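Local coordinates for protein-glutamine gamma-glutamyltransferase 2 (Pagrus major, PDB 1G0D), which catalyses calcium-dependent formation of isopeptide cross-links between peptide-bound glutamine and lysine side chains, and probably also couples small amines to glutamine, at residues Arg248-Pro254 and Val619-Glu623; Phe134-Cys138 and Leu151-Met156. One frame throughout, in Å; residues are numbered along the deposited sequence.

Interaction 1 of 2, residues Arg248-Pro254 and Val619-Glu623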
loop_
_atom_site.group_PDB
_atom_site.type_symbol
_atom_site.label_atom_id
_atom_site.label_comp_id
_atom_site.label_asym_id
_atom_site.label_seq_id
_atom_site.Cartn_x
_atom_site.Cartn_y
_atom_site.Cartn_z
ATOM N N ARG A 248 6.355 -7.174 -10.620
ATOM C CA ARG A 248 6.053 -6.676 -11.958
ATOM C C ARG A 248 5.116 -5.470 -11.987
ATOM O O ARG A 248 5.253 -4.595 -12.817
ATOM C CB ARG A 248 5.384 -7.785 -12.799
ATOM C CG ARG A 248 6.314 -8.822 -13.425
ATOM C CD ARG A 248 6.864 -8.364 -14.751
ATOM N NE ARG A 248 6.397 -9.172 -15.875
ATOM C CZ ARG A 248 6.198 -8.676 -17.094
ATOM N NH1 ARG A 248 5.777 -9.470 -18.059
ATOM N NH2 ARG A 248 6.400 -7.374 -17.346
ATOM N N TRP A 249 4.136 -5.440 -11.105
ATOM C CA TRP A 249 3.171 -4.372 -11.146
ATOM C C TRP A 249 3.669 -2.983 -10.834
ATOM O O TRP A 249 4.428 -2.775 -9.891
ATOM C CB TRP A 249 2.004 -4.679 -10.223
ATOM C CG TRP A 249 1.492 -6.102 -10.227
ATOM C CD1 TRP A 249 1.694 -7.015 -9.242
ATOM C CD2 TRP A 249 0.528 -6.691 -11.121
ATOM N NE1 TRP A 249 0.919 -8.120 -9.448
ATOM C CE2 TRP A 249 0.186 -7.962 -10.591
ATOM C CE3 TRP A 249 -0.086 -6.274 -12.311
ATOM C CZ2 TRP A 249 -0.750 -8.831 -11.204
ATOM C CZ3 TRP A 249 -1.025 -7.138 -12.923
ATOM C CH2 TRP A 249 -1.344 -8.403 -12.358
ATOM N N THR A 250 3.208 -2.021 -11.630
ATOM C CA THR A 250 3.563 -0.617 -11.422
ATOM C C THR A 250 2.333 0.189 -10.997
ATOM O O THR A 250 2.406 1.404 -10.844
ATOM C CB THR A 250 4.137 0.002 -12.690
ATOM O OG1 THR A 250 3.468 -0.522 -13.849
ATOM C CG2 THR A 250 5.600 -0.328 -12.768
ATOM N N GLY A 251 1.209 -0.509 -10.792
ATOM C CA GLY A 251 -0.030 0.138 -10.396
ATOM C C GLY A 251 -1.182 -0.771 -9.988
ATOM O O GLY A 251 -1.183 -1.959 -10.281
ATOM N N SER A 252 -2.203 -0.189 -9.363
ATOM C CA SER A 252 -3.338 -0.968 -8.881
ATOM C C SER A 252 -4.482 -1.222 -9.826
ATOM O O SER A 252 -5.192 -2.201 -9.666
ATOM C CB SER A 252 -3.897 -0.327 -7.615
ATOM O OG SER A 252 -2.833 0.046 -6.738
ATOM N N VAL A 253 -4.678 -0.365 -10.814
ATOM C CA VAL A 253 -5.798 -0.549 -11.743
ATOM C C VAL A 253 -5.805 -1.876 -12.557
ATOM O O VAL A 253 -6.866 -2.443 -12.811
ATOM C CB VAL A 253 -5.878 0.644 -12.726
ATOM C CG1 VAL A 253 -7.005 0.424 -13.704
ATOM C CG2 VAL A 253 -6.080 1.932 -11.969
ATOM N N PRO A 254 -4.641 -2.353 -13.026
ATOM C CA PRO A 254 -4.662 -3.613 -13.790
ATOM C C PRO A 254 -5.064 -4.835 -12.975
ATOM O O PRO A 254 -5.662 -5.770 -13.488
ATOM C CB PRO A 254 -3.244 -3.717 -14.346
ATOM C CG PRO A 254 -2.701 -2.320 -14.287
ATOM C CD PRO A 254 -3.289 -1.773 -13.010
ATOM N N VAL A 619 9.956 -7.658 -22.285
ATOM C CA VAL A 619 8.647 -6.985 -22.377
ATOM C C VAL A 619 8.718 -5.681 -21.605
ATOM O O VAL A 619 9.185 -5.674 -20.454
ATOM C CB VAL A 619 7.513 -7.641 -21.623
ATOM C CG1 VAL A 619 6.342 -7.727 -22.499
ATOM C CG2 VAL A 619 7.936 -8.909 -20.985
ATOM N N PHE A 620 8.220 -4.604 -22.204
ATOM C CA PHE A 620 8.168 -3.319 -21.534
ATOM C C PHE A 620 6.661 -3.163 -21.298
ATOM O O PHE A 620 5.870 -3.512 -22.177
ATOM C CB PHE A 620 8.658 -2.213 -22.468
ATOM C CG PHE A 620 10.149 -2.143 -22.614
ATOM C CD1 PHE A 620 10.916 -1.455 -21.692
ATOM C CD2 PHE A 620 10.787 -2.771 -23.671
ATOM C CE1 PHE A 620 12.320 -1.392 -21.821
ATOM C CE2 PHE A 620 12.178 -2.719 -23.815
ATOM C CZ PHE A 620 12.941 -2.032 -22.888
ATOM N N THR A 621 6.254 -2.694 -20.118
ATOM C CA THR A 621 4.827 -2.462 -19.835
ATOM C C THR A 621 4.725 -1.015 -19.420
ATOM O O THR A 621 5.455 -0.597 -18.528
ATOM C CB THR A 621 4.321 -3.290 -18.672
ATOM O OG1 THR A 621 4.738 -4.653 -18.840
ATOM C CG2 THR A 621 2.804 -3.182 -18.578
ATOM N N LEU A 622 3.838 -0.243 -20.050
ATOM C CA LEU A 622 3.727 1.180 -19.723
ATOM C C LEU A 622 2.357 1.582 -19.203
ATOM O O LEU A 622 1.343 1.086 -19.672
ATOM C CB LEU A 622 4.015 2.049 -20.948
ATOM C CG LEU A 622 5.188 1.984 -21.927
ATOM C CD1 LEU A 622 5.903 3.311 -21.909
ATOM C CD2 LEU A 622 6.127 0.896 -21.593
ATOM N N GLU A 623 2.318 2.485 -18.227
ATOM C CA GLU A 623 1.045 2.952 -17.710
ATOM C C GLU A 623 1.188 4.272 -16.973
ATOM O O GLU A 623 2.278 4.638 -16.531
ATOM C CB GLU A 623 0.452 1.923 -16.775
ATOM C CG GLU A 623 0.952 2.083 -15.385
ATOM C CD GLU A 623 0.132 1.304 -14.405
ATOM O OE1 GLU A 623 -1.108 1.466 -14.402
ATOM O OE2 GLU A 623 0.733 0.516 -13.646
HETATM O O HOH W 1 0.390 -2.728 -12.754
#

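Interaction 2 of 2, residues Phe134-Cys138 and Leu151-Met156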
loop_
_atom_site.group_PDB
_atom_site.type_symbol
_atom_site.label_atom_id
_atom_site.label_comp_id
_atom_site.label_asym_id
_atom_site.label_seq_id
_atom_site.Cartn_x
_atom_site.Cartn_y
_atom_site.Cartn_z
ATOM N N PHE A 134 -17.122 8.946 0.846
ATOM C CA PHE A 134 -16.806 9.545 2.134
ATOM C C PHE A 134 -16.409 11.005 1.842
ATOM O O PHE A 134 -15.933 11.313 0.758
ATOM C CB PHE A 134 -15.632 8.779 2.775
ATOM C CG PHE A 134 -16.040 7.491 3.441
ATOM C CD1 PHE A 134 -15.756 6.259 2.852
ATOM C CD2 PHE A 134 -16.757 7.502 4.628
ATOM C CE1 PHE A 134 -16.196 5.063 3.436
ATOM C CE2 PHE A 134 -17.204 6.309 5.222
ATOM C CZ PHE A 134 -16.928 5.097 4.629
ATOM N N ASN A 135 -16.583 11.900 2.812
ATOM C CA ASN A 135 -16.275 13.315 2.624
ATOM C C ASN A 135 -15.335 13.870 3.677
ATOM O O ASN A 135 -15.793 14.422 4.676
ATOM C CB ASN A 135 -17.561 14.119 2.691
ATOM C CG ASN A 135 -17.462 15.403 1.946
ATOM O OD1 ASN A 135 -16.369 15.818 1.572
ATOM N ND2 ASN A 135 -18.593 16.053 1.708
ATOM N N PRO A 136 -14.009 13.723 3.486
ATOM C CA PRO A 136 -13.059 14.249 4.469
ATOM C C PRO A 136 -12.949 15.766 4.476
ATOM O O PRO A 136 -12.191 16.312 5.265
ATOM C CB PRO A 136 -11.723 13.594 4.098
ATOM C CG PRO A 136 -11.883 13.064 2.758
ATOM C CD PRO A 136 -13.343 13.006 2.395
ATOM N N TRP A 137 -13.675 16.448 3.591
ATOM C CA TRP A 137 -13.642 17.899 3.578
ATOM C C TRP A 137 -14.821 18.468 4.349
ATOM O O TRP A 137 -14.871 19.667 4.588
ATOM C CB TRP A 137 -13.736 18.427 2.179
ATOM C CG TRP A 137 -12.560 18.174 1.383
ATOM C CD1 TRP A 137 -11.444 18.938 1.317
ATOM C CD2 TRP A 137 -12.357 17.069 0.502
ATOM N NE1 TRP A 137 -10.533 18.375 0.438
ATOM C CE2 TRP A 137 -11.067 17.226 -0.072
ATOM C CE3 TRP A 137 -13.138 15.954 0.141
ATOM C CZ2 TRP A 137 -10.534 16.299 -0.996
ATOM C CZ3 TRP A 137 -12.597 15.026 -0.779
ATOM C CH2 TRP A 137 -11.307 15.214 -1.328
ATOM N N CYS A 138 -15.785 17.617 4.698
ATOM C CA CYS A 138 -16.963 18.031 5.444
ATOM C C CYS A 138 -16.705 17.860 6.933
ATOM O O CYS A 138 -16.508 16.755 7.409
ATOM C CB CYS A 138 -18.137 17.178 5.042
ATOM S SG CYS A 138 -19.459 17.303 6.208
ATOM N N LEU A 151 -5.209 16.436 2.213
ATOM C CA LEU A 151 -6.281 15.684 1.570
ATOM C C LEU A 151 -5.956 15.549 0.083
ATOM O O LEU A 151 -6.357 14.600 -0.585
ATOM C CB LEU A 151 -7.627 16.388 1.777
ATOM C CG LEU A 151 -8.252 16.089 3.140
ATOM C CD1 LEU A 151 -9.451 16.994 3.395
ATOM C CD2 LEU A 151 -8.654 14.646 3.179
ATOM N N GLN A 152 -5.191 16.499 -0.430
ATOM C CA GLN A 152 -4.800 16.488 -1.834
ATOM C C GLN A 152 -3.862 15.338 -2.117
ATOM O O GLN A 152 -3.901 14.743 -3.196
ATOM C CB GLN A 152 -4.119 17.807 -2.177
ATOM C CG GLN A 152 -3.679 17.903 -3.585
ATOM C CD GLN A 152 -4.787 17.556 -4.543
ATOM O OE1 GLN A 152 -5.936 18.044 -4.388
ATOM N NE2 GLN A 152 -4.465 16.706 -5.547
ATOM N N GLU A 153 -3.000 15.046 -1.141
ATOM C CA GLU A 153 -2.050 13.955 -1.265
ATOM C C GLU A 153 -2.683 12.635 -0.865
ATOM O O GLU A 153 -2.621 11.655 -1.602
ATOM C CB GLU A 153 -0.841 14.195 -0.371
ATOM C CG GLU A 153 0.134 13.005 -0.315
ATOM C CD GLU A 153 0.818 12.702 -1.658
ATOM O OE1 GLU A 153 0.773 13.562 -2.563
ATOM O OE2 GLU A 153 1.405 11.602 -1.817
ATOM N N TYR A 154 -3.318 12.628 0.301
ATOM C CA TYR A 154 -3.939 11.425 0.825
ATOM C C TYR A 154 -5.287 10.990 0.258
ATOM O O TYR A 154 -5.753 9.907 0.591
ATOM C CB TYR A 154 -4.025 11.536 2.328
ATOM C CG TYR A 154 -2.709 11.903 2.945
ATOM C CD1 TYR A 154 -1.524 11.318 2.479
ATOM C CD2 TYR A 154 -2.643 12.821 4.005
ATOM C CE1 TYR A 154 -0.314 11.628 3.050
ATOM C CE2 TYR A 154 -1.433 13.145 4.595
ATOM C CZ TYR A 154 -0.273 12.539 4.111
ATOM O OH TYR A 154 0.921 12.799 4.728
ATOM N N VAL A 155 -5.929 11.821 -0.560
ATOM C CA VAL A 155 -7.193 11.427 -1.205
ATOM C C VAL A 155 -7.107 11.692 -2.703
ATOM O O VAL A 155 -7.316 10.804 -3.514
ATOM C CB VAL A 155 -8.471 12.183 -0.731
ATOM C CG1 VAL A 155 -9.656 11.743 -1.604
ATOM C CG2 VAL A 155 -8.798 11.873 0.690
ATOM N N MET A 156 -6.760 12.907 -3.075
ATOM C CA MET A 156 -6.712 13.274 -4.478
ATOM C C MET A 156 -5.523 12.888 -5.320
ATOM O O MET A 156 -5.638 12.812 -6.528
ATOM C CB MET A 156 -6.958 14.770 -4.578
ATOM C CG MET A 156 -8.317 15.139 -3.989
ATOM S SD MET A 156 -9.547 14.578 -5.102
ATOM C CE MET A 156 -10.749 14.196 -4.059
#

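Interaction 1 of 2, residues Arg248-Pro254 and Val619-Glu623
This is an interdomain contact between the transglutaminase core and the C-terminal immunoglobulin-like domain. T250 and G251, in the loop that leads into helix 253-261, meet the carboxylate of E623 on strand 619-624. T250 OG1 donates a hydrogen bond of 2.9 Å to E623 OE2. The bond uses the anti lone pair of OE2, the one turned away from OE1. E623 has CG between its backbone N and carbonyl carbon (chi1 86°), and the chain is extended beyond, which carries the carboxylate across to the loop. The T250 and E623 side chains run past each other in opposite directions. A nearby water accepts from T250 N at 3.1 Å and donates to G251 O at 3.0 Å. The water's bond to E623 OE2 is weak, at 3.4 Å. The other carboxylate oxygen, E623 OE1, sits 4.1 Å from P254 CG and has a weak hydrogen bond to N176. G251 N lies 3.1 Å from E623 OE2, but at a poor angle for a hydrogen bond. At the other end of the contact R248 crosses the strand side chains at about a right angle. R248 NH1 lies 3.7 Å from V619 CG2, and R248 NH2 is 3.5 Å from T621 OG1. The main partner of this guanidinium is D664 on the adjacent strand 659-666, through a salt bridge. F620 and L622 point away and pack on strand 644-651 within the C-terminal beta sandwich. V619, T621 and E623 face the core, in an interdomain contact of the transglutaminase fold.

Interaction 2 of 2, residues Phe134-Cys138 and Leu151-Met156
The indole of W137 has L151 CD1 and P136 CG over the same face, both offset toward the rim. At its edge N135 OD1 lies in the ring plane. R23 makes a cation-pi contact with the indole. L151 CD1 is 3.6 Å from the centroid of the five-membered ring of W137 and 19° off its normal, a CH-pi contact. The L151 side chain has CG anti to its carbonyl carbon (chi1 -81°), which points CG at the turn. With chi2 at 170° the two methyls divide between W137 and P136. L151 CD1 takes the indole and L151 CD2 packs 3.4 Å from P136 CB. V155 divides its branches in a similar way: V155 CG2 meets P136 CG at 3.9 Å and V155 CG1 meets W137 CH2 at 3.9 Å. M156 SD lies obliquely, 5.4 Å from the centroid of the six-membered ring of W137, a Met-aromatic contact. A serine in place of W137 would probably leave the L151 methyl without its ring face and open a gap beside V155 and M156. N135 to C138 form a type I beta turn, closed by C138 N to N135 O at 3.2 Å. On the helix, L151 O accepts from both V155 N and M156 N, where a wider, pi-type turn spans 152-156. The beta turn follows strand 121-133 of the N-terminal domain's sheet and packs on helix 148-156, with R35 of strand 33-35 touching both W137 and M156.

From the N terminus, the chain leaves strand 121-133 and enters the turn of interaction 2. It then runs into helix 148-156, whose residues 151-156 pack back on the turn. This closes a short loop of 12 residues. The chain continues through helices 184-193 to 212-223 and reaches 248-254, where interaction 1 opens. That contact closes only at 619-623, after 364 intervening residues. The two loops follow in series and neither nest nor cross. The centres of interactions 1 and 2 lie about 26 Å apart, and the two do not touch. Interaction 2 is local and joins the turn that follows strand 121-133 to the next helix. Interaction 1 is long-range and ties the core to the C-terminal domain.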